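Local coordinates for protein BRIC1 (PDB 6FF6) that is a computationally designed repeat protein with a novel, corrugated all-helical architecture and has no assigned biological function, at residues 27-38 with 109-120. Sequence-based numbering, arbitrary orientation.
Sequences FDEADELLADME and KDLMQRMLDYYK
Asp31 and Lys120 meet carboxylate to ammonium across two nearly antiparallel helix segments, whose axes approach to 10.5 Å at 166°. Lys120 NZ bridges both carboxylate oxygens, 2.9 Å from Asp31 OD1 and 3.0 Å from Asp31 OD2, using the syn lone pair of each, so the grip is bidentate. The same nitrogen also forms a salt bridge with Asp117 of its own helix; one ammonium thus joins two carboxylates, probably easing the repulsion between them. A bend at chi3 (-66°) in the otherwise extended Lys120 chain turns NZ back to this site. Gln113 forms a second link between the two acids: NE2 sends a weak but straight hydrogen bond to Asp31 OD1 (174°) and another to Asp117 OD2, which it meets from above the carboxylate plane.

Beside this polar edge, Lys120 CA lies over one face of the Phe27 ring, a CH-pi contact 4.0 Å from the centroid, while Leu116 CD1 touches the ring's edge in plane. With alanine in place of Lys120, Asp31 and Asp117 would probably be left close together without the cation they share.

Between the polar ends, packing is reciprocal knobs-into-holes: Leu116 enters the hole formed by Phe27, Ala30, Asp31 and Leu34, its CD2 3.6 Å from Ala30 CB, and Leu34 the one formed by Lys109, Met112, Gln113 and Leu116. At the far end, Lys109 NZ pairs with Glu38 OE1 at 2.8 Å through the anti lone pair, and Met37 CE packs against the lysine's aliphatic CG at 3.8 Å.

The pair joins helix 23-42 to helix 99-121, in a part of the chain whose sequence resembles the Hpt domain family. Leu34 and Met37 also touch helix 51-71, Met112 and Leu116 touch helix 74-92, and Arg114 forms a salt bridge with Asp132 of the second subunit.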
loop_
_atom_site.group_PDB
_atom_site.type_symbol
_atom_site.label_atom_id
_atom_site.label_comp_id
_atom_site.label_asym_id
_atom_site.label_seq_id
_atom_site.Cartn_x
_atom_site.Cartn_y
_atom_site.Cartn_z
ATOM N N PHE A 27 -12.684 -7.257 7.343
ATOM C CA PHE A 27 -13.175 -5.976 7.869
ATOM C C PHE A 27 -14.468 -6.089 8.643
ATOM O O PHE A 27 -14.608 -5.441 9.671
ATOM C CB PHE A 27 -13.317 -4.912 6.764
ATOM C CG PHE A 27 -12.021 -4.538 6.094
ATOM C CD1 PHE A 27 -10.912 -4.151 6.849
ATOM C CD2 PHE A 27 -11.904 -4.565 4.710
ATOM C CE1 PHE A 27 -9.692 -3.860 6.235
ATOM C CE2 PHE A 27 -10.682 -4.264 4.090
ATOM C CZ PHE A 27 -9.586 -3.900 4.854
ATOM N N ASP A 28 -15.410 -6.924 8.175
ATOM C CA ASP A 28 -16.684 -7.128 8.856
ATOM C C ASP A 28 -16.467 -7.883 10.149
ATOM O O ASP A 28 -16.974 -7.454 11.181
ATOM C CB ASP A 28 -17.692 -7.827 7.941
ATOM C CG ASP A 28 -18.124 -7.011 6.722
ATOM O OD1 ASP A 28 -17.860 -5.784 6.700
ATOM O OD2 ASP A 28 -18.724 -7.601 5.793
ATOM N N GLU A 29 -15.654 -8.953 10.119
ATOM C CA GLU A 29 -15.323 -9.751 11.301
ATOM C C GLU A 29 -14.589 -8.921 12.347
ATOM O O GLU A 29 -14.959 -8.951 13.532
ATOM C CB GLU A 29 -14.424 -10.922 10.914
ATOM C CG GLU A 29 -15.136 -12.245 10.718
ATOM C CD GLU A 29 -14.236 -13.313 10.128
ATOM O OE1 GLU A 29 -13.031 -13.342 10.476
ATOM O OE2 GLU A 29 -14.733 -14.121 9.311
ATOM N N ALA A 30 -13.539 -8.187 11.913
ATOM C CA ALA A 30 -12.722 -7.360 12.791
ATOM C C ALA A 30 -13.526 -6.288 13.498
ATOM O O ALA A 30 -13.305 -6.054 14.683
ATOM C CB ALA A 30 -11.579 -6.750 12.029
ATOM N N ASP A 31 -14.484 -5.669 12.796
ATOM C CA ASP A 31 -15.369 -4.649 13.366
ATOM C C ASP A 31 -16.177 -5.235 14.501
ATOM O O ASP A 31 -16.295 -4.604 15.554
ATOM C CB ASP A 31 -16.326 -4.111 12.294
ATOM C CG ASP A 31 -15.754 -3.042 11.389
ATOM O OD1 ASP A 31 -14.737 -2.389 11.787
ATOM O OD2 ASP A 31 -16.329 -2.828 10.293
ATOM N N GLU A 32 -16.723 -6.447 14.270
ATOM C CA GLU A 32 -17.518 -7.220 15.225
ATOM C C GLU A 32 -16.662 -7.547 16.427
ATOM O O GLU A 32 -17.106 -7.336 17.554
ATOM C CB GLU A 32 -18.043 -8.524 14.597
ATOM C CG GLU A 32 -19.165 -8.358 13.581
ATOM C CD GLU A 32 -19.587 -9.618 12.831
ATOM O OE1 GLU A 32 -18.923 -10.669 12.994
ATOM O OE2 GLU A 32 -20.582 -9.552 12.071
ATOM N N LEU A 33 -15.418 -8.025 16.190
ATOM C CA LEU A 33 -14.484 -8.372 17.262
ATOM C C LEU A 33 -14.152 -7.193 18.104
ATOM O O LEU A 33 -14.064 -7.340 19.316
ATOM C CB LEU A 33 -13.190 -8.994 16.738
ATOM C CG LEU A 33 -13.312 -10.396 16.173
ATOM C CD1 LEU A 33 -12.073 -10.779 15.354
ATOM C CD2 LEU A 33 -13.618 -11.404 17.266
ATOM N N LEU A 34 -13.974 -6.026 17.491
ATOM C CA LEU A 34 -13.627 -4.826 18.235
ATOM C C LEU A 34 -14.775 -4.333 19.101
ATOM O O LEU A 34 -14.546 -3.858 20.214
ATOM C CB LEU A 34 -13.082 -3.745 17.295
ATOM C CG LEU A 34 -11.696 -4.012 16.704
ATOM C CD1 LEU A 34 -11.418 -3.066 15.530
ATOM C CD2 LEU A 34 -10.608 -3.975 17.786
ATOM N N ALA A 35 -16.004 -4.540 18.631
ATOM C CA ALA A 35 -17.232 -4.218 19.370
ATOM C C ALA A 35 -17.348 -5.146 20.596
ATOM O O ALA A 35 -17.710 -4.700 21.688
ATOM C CB ALA A 35 -18.426 -4.380 18.466
ATOM N N ASP A 36 -16.954 -6.419 20.427
ATOM C CA ASP A 36 -16.909 -7.401 21.495
ATOM C C ASP A 36 -15.847 -7.036 22.504
ATOM O O ASP A 36 -16.142 -6.995 23.698
ATOM C CB ASP A 36 -16.642 -8.796 20.922
ATOM C CG ASP A 36 -17.846 -9.427 20.222
ATOM O OD1 ASP A 36 -18.979 -8.851 20.317
ATOM O OD2 ASP A 36 -17.667 -10.493 19.580
ATOM N N MET A 37 -14.626 -6.717 22.018
ATOM C CA MET A 37 -13.483 -6.279 22.815
ATOM C C MET A 37 -13.850 -5.106 23.681
ATOM O O MET A 37 -13.511 -5.103 24.867
ATOM C CB MET A 37 -12.349 -5.836 21.902
ATOM C CG MET A 37 -11.416 -6.925 21.525
ATOM S SD MET A 37 -9.848 -6.256 20.947
ATOM C CE MET A 37 -9.540 -5.067 22.211
ATOM N N GLU A 38 -14.530 -4.103 23.080
ATOM C CA GLU A 38 -14.987 -2.890 23.759
ATOM C C GLU A 38 -15.885 -3.227 24.985
ATOM O O GLU A 38 -15.685 -2.689 26.080
ATOM C CB GLU A 38 -15.752 -2.014 22.751
ATOM C CG GLU A 38 -16.457 -0.812 23.360
ATOM C CD GLU A 38 -15.683 0.486 23.430
ATOM O OE1 GLU A 38 -14.930 0.797 22.479
ATOM O OE2 GLU A 38 -15.858 1.210 24.435
ATOM N N LYS A 109 -7.377 -0.452 21.793
ATOM C CA LYS A 109 -8.544 -0.957 21.075
ATOM C C LYS A 109 -8.945 0.112 20.034
ATOM O O LYS A 109 -9.214 -0.226 18.887
ATOM C CB LYS A 109 -9.728 -1.247 22.045
ATOM C CG LYS A 109 -10.995 -1.717 21.348
ATOM C CD LYS A 109 -12.055 -0.569 21.136
ATOM C CE LYS A 109 -12.873 -0.748 19.876
ATOM N NZ LYS A 109 -14.312 -0.414 20.039
ATOM N N ASP A 110 -8.973 1.397 20.424
ATOM C CA ASP A 110 -9.334 2.472 19.493
ATOM C C ASP A 110 -8.307 2.617 18.402
ATOM O O ASP A 110 -8.691 2.874 17.253
ATOM C CB ASP A 110 -9.485 3.797 20.221
ATOM C CG ASP A 110 -10.691 3.862 21.123
ATOM O OD1 ASP A 110 -11.690 3.116 20.856
ATOM O OD2 ASP A 110 -10.659 4.666 22.090
ATOM N N LEU A 111 -7.013 2.429 18.753
ATOM C CA LEU A 111 -5.921 2.456 17.790
ATOM C C LEU A 111 -6.114 1.348 16.764
ATOM O O LEU A 111 -6.123 1.637 15.566
ATOM C CB LEU A 111 -4.555 2.340 18.463
ATOM C CG LEU A 111 -3.381 2.481 17.501
ATOM C CD1 LEU A 111 -3.472 3.809 16.660
ATOM C CD2 LEU A 111 -2.062 2.246 18.236
ATOM N N MET A 112 -6.359 0.105 17.234
ATOM C CA MET A 112 -6.704 -1.038 16.379
ATOM C C MET A 112 -7.897 -0.689 15.434
ATOM O O MET A 112 -7.866 -1.012 14.253
ATOM C CB MET A 112 -7.065 -2.242 17.238
ATOM C CG MET A 112 -5.881 -2.890 17.845
ATOM S SD MET A 112 -6.346 -4.176 19.025
ATOM C CE MET A 112 -6.962 -5.412 17.942
ATOM N N GLN A 113 -8.927 -0.008 15.960
ATOM C CA GLN A 113 -10.072 0.422 15.169
ATOM C C GLN A 113 -9.632 1.437 14.116
ATOM O O GLN A 113 -10.001 1.288 12.957
ATOM C CB GLN A 113 -11.173 1.003 16.066
ATOM C CG GLN A 113 -12.422 1.417 15.292
ATOM C CD GLN A 113 -13.165 0.225 14.726
ATOM O OE1 GLN A 113 -13.700 -0.603 15.472
ATOM N NE2 GLN A 113 -13.213 0.110 13.397
ATOM N N ARG A 114 -8.834 2.445 14.508
ATOM C CA ARG A 114 -8.343 3.501 13.595
ATOM C C ARG A 114 -7.466 2.953 12.476
ATOM O O ARG A 114 -7.613 3.379 11.325
ATOM C CB ARG A 114 -7.643 4.648 14.355
ATOM C CG ARG A 114 -8.682 5.586 15.031
ATOM C CD ARG A 114 -8.123 6.839 15.684
ATOM N NE ARG A 114 -6.964 6.545 16.527
ATOM C CZ ARG A 114 -6.956 6.540 17.855
ATOM N NH1 ARG A 114 -8.055 6.851 18.534
ATOM N NH2 ARG A 114 -5.841 6.251 18.518
ATOM N N MET A 115 -6.596 1.983 12.815
ATOM C CA MET A 115 -5.706 1.281 11.889
ATOM C C MET A 115 -6.504 0.420 10.928
ATOM O O MET A 115 -6.266 0.444 9.723
ATOM C CB MET A 115 -4.634 0.472 12.649
ATOM C CG MET A 115 -3.594 1.363 13.354
ATOM S SD MET A 115 -2.827 2.628 12.271
ATOM C CE MET A 115 -3.771 4.126 12.728
ATOM N N LEU A 116 -7.512 -0.257 11.438
ATOM C CA LEU A 116 -8.397 -1.072 10.626
ATOM C C LEU A 116 -9.082 -0.189 9.620
ATOM O O LEU A 116 -9.076 -0.520 8.441
ATOM C CB LEU A 116 -9.434 -1.771 11.500
ATOM C CG LEU A 116 -10.346 -2.763 10.799
ATOM C CD1 LEU A 116 -9.573 -3.996 10.303
ATOM C CD2 LEU A 116 -11.548 -3.119 11.676
ATOM N N ASP A 117 -9.600 0.970 10.058
ATOM C CA ASP A 117 -10.282 1.926 9.193
ATOM C C ASP A 117 -9.360 2.577 8.170
ATOM O O ASP A 117 -9.835 2.963 7.093
ATOM C CB ASP A 117 -11.049 2.952 10.031
ATOM C CG ASP A 117 -12.284 2.344 10.719
ATOM O OD1 ASP A 117 -12.829 1.343 10.204
ATOM O OD2 ASP A 117 -12.701 2.869 11.772
ATOM N N TYR A 118 -8.031 2.682 8.494
ATOM C CA TYR A 118 -7.037 3.206 7.582
ATOM C C TYR A 118 -7.000 2.288 6.368
ATOM O O TYR A 118 -7.233 2.736 5.249
ATOM C CB TYR A 118 -5.649 3.285 8.269
ATOM C CG TYR A 118 -4.500 3.509 7.301
ATOM C CD1 TYR A 118 -4.346 4.727 6.641
ATOM C CD2 TYR A 118 -3.617 2.478 6.987
ATOM C CE1 TYR A 118 -3.327 4.922 5.707
ATOM C CE2 TYR A 118 -2.587 2.665 6.057
ATOM C CZ TYR A 118 -2.461 3.883 5.405
ATOM O OH TYR A 118 -1.480 4.078 4.459
ATOM N N TYR A 119 -6.780 0.993 6.613
ATOM C CA TYR A 119 -6.708 -0.053 5.606
ATOM C C TYR A 119 -8.008 -0.307 4.925
ATOM O O TYR A 119 -8.007 -0.674 3.759
ATOM C CB TYR A 119 -6.127 -1.341 6.186
ATOM C CG TYR A 119 -4.671 -1.197 6.582
ATOM C CD1 TYR A 119 -3.670 -1.129 5.618
ATOM C CD2 TYR A 119 -4.299 -1.084 7.916
ATOM C CE1 TYR A 119 -2.330 -0.978 5.974
ATOM C CE2 TYR A 119 -2.962 -0.912 8.286
ATOM C CZ TYR A 119 -1.978 -0.876 7.311
ATOM O OH TYR A 119 -0.655 -0.756 7.656
ATOM N N LYS A 120 -9.121 -0.112 5.626
ATOM C CA LYS A 120 -10.476 -0.272 5.074
ATOM C C LYS A 120 -10.685 0.859 4.079
ATOM O O LYS A 120 -11.161 0.614 2.970
ATOM C CB LYS A 120 -11.498 -0.167 6.210
ATOM C CG LYS A 120 -12.936 -0.424 5.864
ATOM C CD LYS A 120 -13.829 -0.109 7.072
ATOM C CE LYS A 120 -13.589 -1.045 8.234
ATOM N NZ LYS A 120 -14.474 -0.722 9.371
#